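Local coordinates for protein peptidase (Yersinia bercovieri, PDB 5NYW) that is a proteasome-related Ntn-hydrolase family protein (Anbu, ancestral beta-subunit) that assembles into multimers and probably acts as an N-terminal-threonine peptidase, though its function is unestablished, at residues L[28-36]-L[45-56]. Residues are numbered along the deposited sequence; the frame is centred on the assembly and turned at random.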
ATOM      1  N   SER L  28     -28.106  28.969 -20.952  1.00 68.80           N
ATOM      2  CA  SER L  28     -29.423  29.268 -20.395  1.00 55.75           C
ATOM      3  C   SER L  28     -29.340  30.127 -19.149  1.00 52.92           C
ATOM      4  O   SER L  28     -28.264  30.470 -18.681  1.00 49.66           O
ATOM      5  CB  SER L  28     -30.148  27.971 -20.012  1.00 63.22           C
ATOM      6  OG  SER L  28     -30.186  27.023 -21.060  1.00 69.37           O
ATOM      7  N   THR L  29     -30.506  30.457 -18.617  1.00 60.62           N
ATOM      8  CA  THR L  29     -30.620  31.298 -17.437  1.00 54.89           C
ATOM      9  C   THR L  29     -30.893  30.423 -16.229  1.00 51.47           C
ATOM     10  O   THR L  29     -31.869  29.703 -16.223  1.00 54.43           O
ATOM     11  CB  THR L  29     -31.777  32.309 -17.549  1.00 56.50           C
ATOM     12  OG1 THR L  29     -31.624  33.116 -18.719  1.00 58.85           O
ATOM     13  CG2 THR L  29     -31.884  33.171 -16.281  1.00 51.49           C
ATOM     14  N   PHE L  30     -30.048  30.515 -15.207  1.00 56.75           N
ATOM     15  CA  PHE L  30     -30.221  29.803 -13.939  1.00 49.57           C
ATOM     16  C   PHE L  30     -29.907  30.762 -12.800  1.00 57.19           C
ATOM     17  O   PHE L  30     -29.012  31.600 -12.921  1.00 48.05           O
ATOM     18  CB  PHE L  30     -29.302  28.580 -13.891  1.00 57.38           C
ATOM     19  CG  PHE L  30     -29.800  27.407 -14.682  1.00 56.83           C
ATOM     20  CD1 PHE L  30     -30.873  26.651 -14.222  1.00 63.27           C
ATOM     21  CD2 PHE L  30     -29.250  27.111 -15.915  1.00 48.34           C
ATOM     22  CE1 PHE L  30     -31.338  25.573 -14.943  1.00 74.13           C
ATOM     23  CE2 PHE L  30     -29.719  26.041 -16.658  1.00 54.68           C
ATOM     24  CZ  PHE L  30     -30.763  25.270 -16.171  1.00 76.68           C
ATOM     25  N   ARG L  31     -30.666  30.686 -11.713  1.00 65.71           N
ATOM     26  CA  ARG L  31     -30.421  31.585 -10.588  1.00 64.03           C
ATOM     27  C   ARG L  31     -29.152  31.180  -9.800  1.00 68.87           C
ATOM     28  O   ARG L  31     -28.944  30.000  -9.499  1.00 70.00           O
ATOM     29  CB  ARG L  31     -31.665  31.649  -9.707  1.00 65.61           C
ATOM     30  CG  ARG L  31     -31.597  32.623  -8.560  1.00 70.61           C
ATOM     31  CD  ARG L  31     -32.993  32.915  -8.074  1.00 73.24           C
ATOM     32  NE  ARG L  31     -33.683  31.673  -7.766  1.00 77.93           N
ATOM     33  CZ  ARG L  31     -33.684  31.103  -6.569  1.00 91.71           C
ATOM     34  NH1 ARG L  31     -33.023  31.671  -5.568  1.00 86.28           N
ATOM     35  NH2 ARG L  31     -34.336  29.959  -6.379  1.00 97.30           N
ATOM     36  N   LYS L  32     -28.319  32.176  -9.479  1.00 62.42           N
ATOM     37  CA  LYS L  32     -27.011  31.982  -8.841  1.00 49.28           C
ATOM     38  C   LYS L  32     -26.939  32.697  -7.488  1.00 50.72           C
ATOM     39  O   LYS L  32     -25.865  33.044  -6.979  1.00 45.82           O
ATOM     40  CB  LYS L  32     -25.885  32.474  -9.770  1.00 45.54           C
ATOM     41  CG  LYS L  32     -25.796  31.732 -11.113  1.00 44.23           C
ATOM     42  CD  LYS L  32     -24.736  32.323 -12.026  1.00 48.41           C
ATOM     43  CE  LYS L  32     -24.697  31.612 -13.380  1.00 56.92           C
ATOM     44  NZ  LYS L  32     -24.369  30.154 -13.309  1.00 62.39           N
ATOM     45  N   LEU L  33     -28.113  32.956  -6.937  1.00 52.30           N
ATOM     46  CA  LEU L  33     -28.229  33.547  -5.615  1.00 56.12           C
ATOM     47  C   LEU L  33     -29.407  32.878  -4.893  1.00 68.15           C
ATOM     48  O   LEU L  33     -30.566  33.047  -5.286  1.00 66.35           O
ATOM     49  CB  LEU L  33     -28.407  35.058  -5.710  1.00 46.50           C
ATOM     50  CG  LEU L  33     -28.279  35.892  -4.433  1.00 50.98           C
ATOM     51  CD1 LEU L  33     -27.895  37.301  -4.832  1.00 46.01           C
ATOM     52  CD2 LEU L  33     -29.572  35.909  -3.600  1.00 51.44           C
ATOM     53  N   HIS L  34     -29.115  32.121  -3.840  1.00 68.22           N
ATOM     54  CA  HIS L  34     -30.160  31.387  -3.132  1.00 55.61           C
ATOM     55  C   HIS L  34     -30.206  31.816  -1.678  1.00 48.27           C
ATOM     56  O   HIS L  34     -29.187  32.231  -1.125  1.00 58.25           O
ATOM     57  CB  HIS L  34     -29.923  29.885  -3.279  1.00 51.18           C
ATOM     58  CG  HIS L  34     -30.114  29.389  -4.681  1.00 44.97           C
ATOM     59  ND1 HIS L  34     -31.329  28.935  -5.149  1.00 52.68           N
ATOM     60  CD2 HIS L  34     -29.265  29.332  -5.728  1.00 43.92           C
ATOM     61  CE1 HIS L  34     -31.206  28.583  -6.416  1.00 58.73           C
ATOM     62  NE2 HIS L  34     -29.966  28.824  -6.800  1.00 54.23           N
ATOM     63  N   LEU L  35     -31.387  31.743  -1.064  1.00 54.24           N
ATOM     64  CA  LEU L  35     -31.580  32.321   0.274  1.00 62.14           C
ATOM     65  C   LEU L  35     -31.936  31.304   1.341  1.00 67.22           C
ATOM     66  O   LEU L  35     -32.756  30.421   1.114  1.00 80.75           O
ATOM     67  CB  LEU L  35     -32.683  33.378   0.245  1.00 72.57           C
ATOM     68  CG  LEU L  35     -32.400  34.763  -0.331  1.00 73.97           C
ATOM     69  CD1 LEU L  35     -33.701  35.538  -0.395  1.00 75.78           C
ATOM     70  CD2 LEU L  35     -31.371  35.505   0.497  1.00 70.79           C
ATOM     71  N   PHE L  36     -31.347  31.450   2.521  1.00 67.84           N
ATOM     72  CA  PHE L  36     -31.775  30.634   3.652  1.00 69.40           C
ATOM     73  C   PHE L  36     -32.151  31.535   4.817  1.00 65.51           C
ATOM     74  O   PHE L  36     -31.285  32.158   5.452  1.00 62.80           O
ATOM     75  CB  PHE L  36     -30.692  29.619   4.057  1.00 55.26           C
ATOM     76  CG  PHE L  36     -30.352  28.648   2.966  1.00 47.88           C
ATOM     77  CD1 PHE L  36     -29.488  29.002   1.946  1.00 50.79           C
ATOM     78  CD2 PHE L  36     -30.949  27.403   2.926  1.00 50.81           C
ATOM     79  CE1 PHE L  36     -29.183  28.114   0.930  1.00 53.25           C
ATOM     80  CE2 PHE L  36     -30.664  26.508   1.918  1.00 53.88           C
ATOM     81  CZ  PHE L  36     -29.776  26.863   0.909  1.00 51.13           C
ATOM     82  N   VAL L  45     -26.925  33.692   2.599  1.00 54.06           N
ATOM     83  CA  VAL L  45     -26.908  33.781   1.138  1.00 55.18           C
ATOM     84  C   VAL L  45     -25.807  32.919   0.536  1.00 56.80           C
ATOM     85  O   VAL L  45     -24.642  33.001   0.950  1.00 56.75           O
ATOM     86  CB  VAL L  45     -26.702  35.238   0.661  1.00 49.02           C
ATOM     87  CG1 VAL L  45     -26.630  35.306  -0.861  1.00 46.43           C
ATOM     88  CG2 VAL L  45     -27.818  36.120   1.176  1.00 55.22           C
ATOM     89  N   VAL L  46     -26.177  32.103  -0.446  1.00 52.48           N
ATOM     90  CA  VAL L  46     -25.208  31.277  -1.154  1.00 53.81           C
ATOM     91  C   VAL L  46     -25.160  31.636  -2.635  1.00 51.55           C
ATOM     92  O   VAL L  46     -26.195  31.635  -3.307  1.00 55.61           O
ATOM     93  CB  VAL L  46     -25.549  29.784  -1.023  1.00 53.66           C
ATOM     94  CG1 VAL L  46     -24.569  28.955  -1.828  1.00 49.12           C
ATOM     95  CG2 VAL L  46     -25.539  29.354   0.444  1.00 61.60           C
ATOM     96  N   GLN L  47     -23.974  31.935  -3.158  1.00 56.36           N
ATOM     97  CA  GLN L  47     -23.862  32.250  -4.581  1.00 51.12           C
ATOM     98  C   GLN L  47     -23.063  31.198  -5.341  1.00 51.90           C
ATOM     99  O   GLN L  47     -22.045  30.710  -4.845  1.00 58.65           O
ATOM    100  CB  GLN L  47     -23.224  33.623  -4.762  1.00 48.05           C
ATOM    101  CG  GLN L  47     -24.127  34.779  -4.357  1.00 50.70           C
ATOM    102  CD  GLN L  47     -23.355  36.084  -4.233  1.00 62.33           C
ATOM    103  OE1 GLN L  47     -22.482  36.220  -3.371  1.00 65.95           O
ATOM    104  NE2 GLN L  47     -23.659  37.043  -5.103  1.00 59.59           N
ATOM    105  N   SER L  48     -23.492  30.890  -6.565  1.00 48.86           N
ATOM    106  CA  SER L  48     -22.916  29.770  -7.296  1.00 52.09           C
ATOM    107  C   SER L  48     -22.195  30.171  -8.565  1.00 53.24           C
ATOM    108  O   SER L  48     -22.656  31.033  -9.335  1.00 52.14           O
ATOM    109  CB  SER L  48     -23.988  28.738  -7.664  1.00 48.20           C
ATOM    110  OG  SER L  48     -24.650  28.250  -6.524  1.00 56.34           O
ATOM    111  N   ALA L  49     -21.071  29.485  -8.764  1.00 44.34           N
ATOM    112  CA  ALA L  49     -20.259  29.541  -9.961  1.00 39.18           C
ATOM    113  C   ALA L  49     -19.612  28.179 -10.206  1.00 49.03           C
ATOM    114  O   ALA L  49     -19.476  27.369  -9.297  1.00 57.91           O
ATOM    115  CB  ALA L  49     -19.207  30.594  -9.825  1.00 50.73           C
ATOM    116  N   GLY L  50     -19.226  27.925 -11.443  1.00 48.02           N
ATOM    117  CA  GLY L  50     -18.602  26.675 -11.790  1.00 40.36           C
ATOM    118  C   GLY L  50     -19.663  25.734 -12.292  1.00 50.51           C
ATOM    119  O   GLY L  50     -20.727  26.184 -12.727  1.00 46.92           O
ATOM    120  N   ASN L  51     -19.387  24.432 -12.179  1.00 49.92           N
ATOM    121  CA  ASN L  51     -20.256  23.398 -12.723  1.00 64.80           C
ATOM    122  C   ASN L  51     -21.699  23.470 -12.186  1.00 68.55           C
ATOM    123  O   ASN L  51     -21.944  23.347 -10.980  1.00 65.66           O
ATOM    124  CB  ASN L  51     -19.649  22.015 -12.444  1.00 62.59           C
ATOM    125  CG  ASN L  51     -20.365  20.908 -13.181  1.00 63.11           C
ATOM    126  OD1 ASN L  51     -21.515  20.608 -12.885  1.00 81.09           O
ATOM    127  ND2 ASN L  51     -19.680  20.269 -14.126  1.00 59.13           N
ATOM    128  N   LEU L  52     -22.649  23.669 -13.097  1.00 65.80           N
ATOM    129  CA  LEU L  52     -24.050  23.817 -12.725  1.00 53.78           C
ATOM    130  C   LEU L  52     -24.586  22.562 -12.046  1.00 58.54           C
ATOM    131  O   LEU L  52     -25.354  22.664 -11.094  1.00 70.22           O
ATOM    132  CB  LEU L  52     -24.902  24.162 -13.950  1.00 45.49           C
ATOM    133  CG  LEU L  52     -26.401  24.334 -13.676  1.00 49.56           C
ATOM    134  CD1 LEU L  52     -26.676  25.499 -12.758  1.00 43.49           C
ATOM    135  CD2 LEU L  52     -27.173  24.484 -14.969  1.00 49.25           C
ATOM    136  N   ALA L  53     -24.199  21.385 -12.532  1.00 59.22           N
ATOM    137  CA  ALA L  53     -24.627  20.117 -11.915  1.00 61.87           C
ATOM    138  C   ALA L  53     -24.159  20.027 -10.451  1.00 60.65           C
ATOM    139  O   ALA L  53     -24.899  19.562  -9.572  1.00 58.04           O
ATOM    140  CB  ALA L  53     -24.109  18.911 -12.722  1.00 52.21           C
ATOM    141  N   THR L  54     -22.930  20.482 -10.198  1.00 57.17           N
ATOM    142  CA  THR L  54     -22.368  20.476  -8.854  1.00 51.07           C
ATOM    143  C   THR L  54     -23.071  21.437  -7.894  1.00 55.83           C
ATOM    144  O   THR L  54     -23.546  21.015  -6.848  1.00 63.43           O
ATOM    145  CB  THR L  54     -20.884  20.834  -8.875  1.00 44.80           C
ATOM    146  OG1 THR L  54     -20.194  19.935  -9.742  1.00 52.02           O
ATOM    147  CG2 THR L  54     -20.300  20.744  -7.472  1.00 48.54           C
ATOM    148  N   THR L  55     -23.171  22.718  -8.247  1.00 58.68           N
ATOM    149  CA  THR L  55     -23.764  23.678  -7.313  1.00 47.68           C
ATOM    150  C   THR L  55     -25.257  23.418  -7.080  1.00 54.62           C
ATOM    151  O   THR L  55     -25.738  23.571  -5.954  1.00 59.02           O
ATOM    152  CB  THR L  55     -23.550  25.141  -7.764  1.00 58.15           C
ATOM    153  OG1 THR L  55     -24.258  25.418  -8.983  1.00 51.90           O
ATOM    154  CG2 THR L  55     -22.066  25.438  -7.923  1.00 59.10           C
ATOM    155  N   GLN L  56     -25.995  23.022  -8.118  1.00 52.86           N
ATOM    156  CA  GLN L  56     -27.417  22.741  -7.916  1.00 57.82           C
ATOM    157  C   GLN L  56     -27.612  21.591  -6.929  1.00 66.55           C
ATOM    158  O   GLN L  56     -28.508  21.660  -6.088  1.00 82.29           O
ATOM    159  CB  GLN L  56     -28.141  22.385  -9.225  1.00 57.87           C
ATOM    160  CG  GLN L  56     -28.816  23.510  -9.982  1.00 56.19           C
ATOM    161  CD  GLN L  56     -29.691  22.966 -11.110  1.00 58.20           C
ATOM    162  OE1 GLN L  56     -29.587  21.801 -11.455  1.00 64.75           O
ATOM    163  NE2 GLN L  56     -30.583  23.791 -11.647  1.00 57.70           N
TER
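His-34 and Val-46 form a hydrogen-bonded pair in an antiparallel beta hairpin, strands 33-38 and 42-50, in the alpha-beta-beta-alpha sandwich of the proteasome beta-subunit (Ntn-hydrolase) fold. His-34 N to Val-46 O is 3.0 Å, and Val-46 N to His-34 O is 3.1 Å. Ser-48 N adds a hydrogen bond to Lys-32 O. That oxygen also accepts from the hydroxyl of Ser-16.

Leu-33 and Leu-35 share a sheet face with Val-45, which receives one on each methyl. Val-45 CG1 meets Leu-33 CG at 4.0 Å. Val-45 CG2 lies beside Leu-35 CD2, and those two side chains point the same way. On the face of His-34, Phe-36 crosses Val-46 at a slant, CE1 against CG2.

The aliphatic chain of Lys-32 runs past Ser-48 O, with CB, CG and CD all close to it. The chain is extended as far as CE and bends at chi4 (-61°). Lys-32 NZ is hydrogen-bonded to the hydroxyls of Thr-1 and Thr-20. Thr-1 is the N-terminal residue, so this lysine probably belongs to the active site, as in proteasome beta-subunits.

In the link between strands 26-29 and 33-38, the Phe-30 ring meets the start of helix 52-65. The amide of Gln-56 stands nearly perpendicular to the ring, at 88°, with Gln-56 NE2 3.8 Å from Phe-30 CE1. Its OE1 accepts from Glu-138 N of the second subunit. With Leu-52 CG anti to its own N (chi1 180°), the side chain reaches over one ring face. Leu-52 CD2 makes a CH-pi contact there, 3.7 Å from the Phe-30 ring centroid.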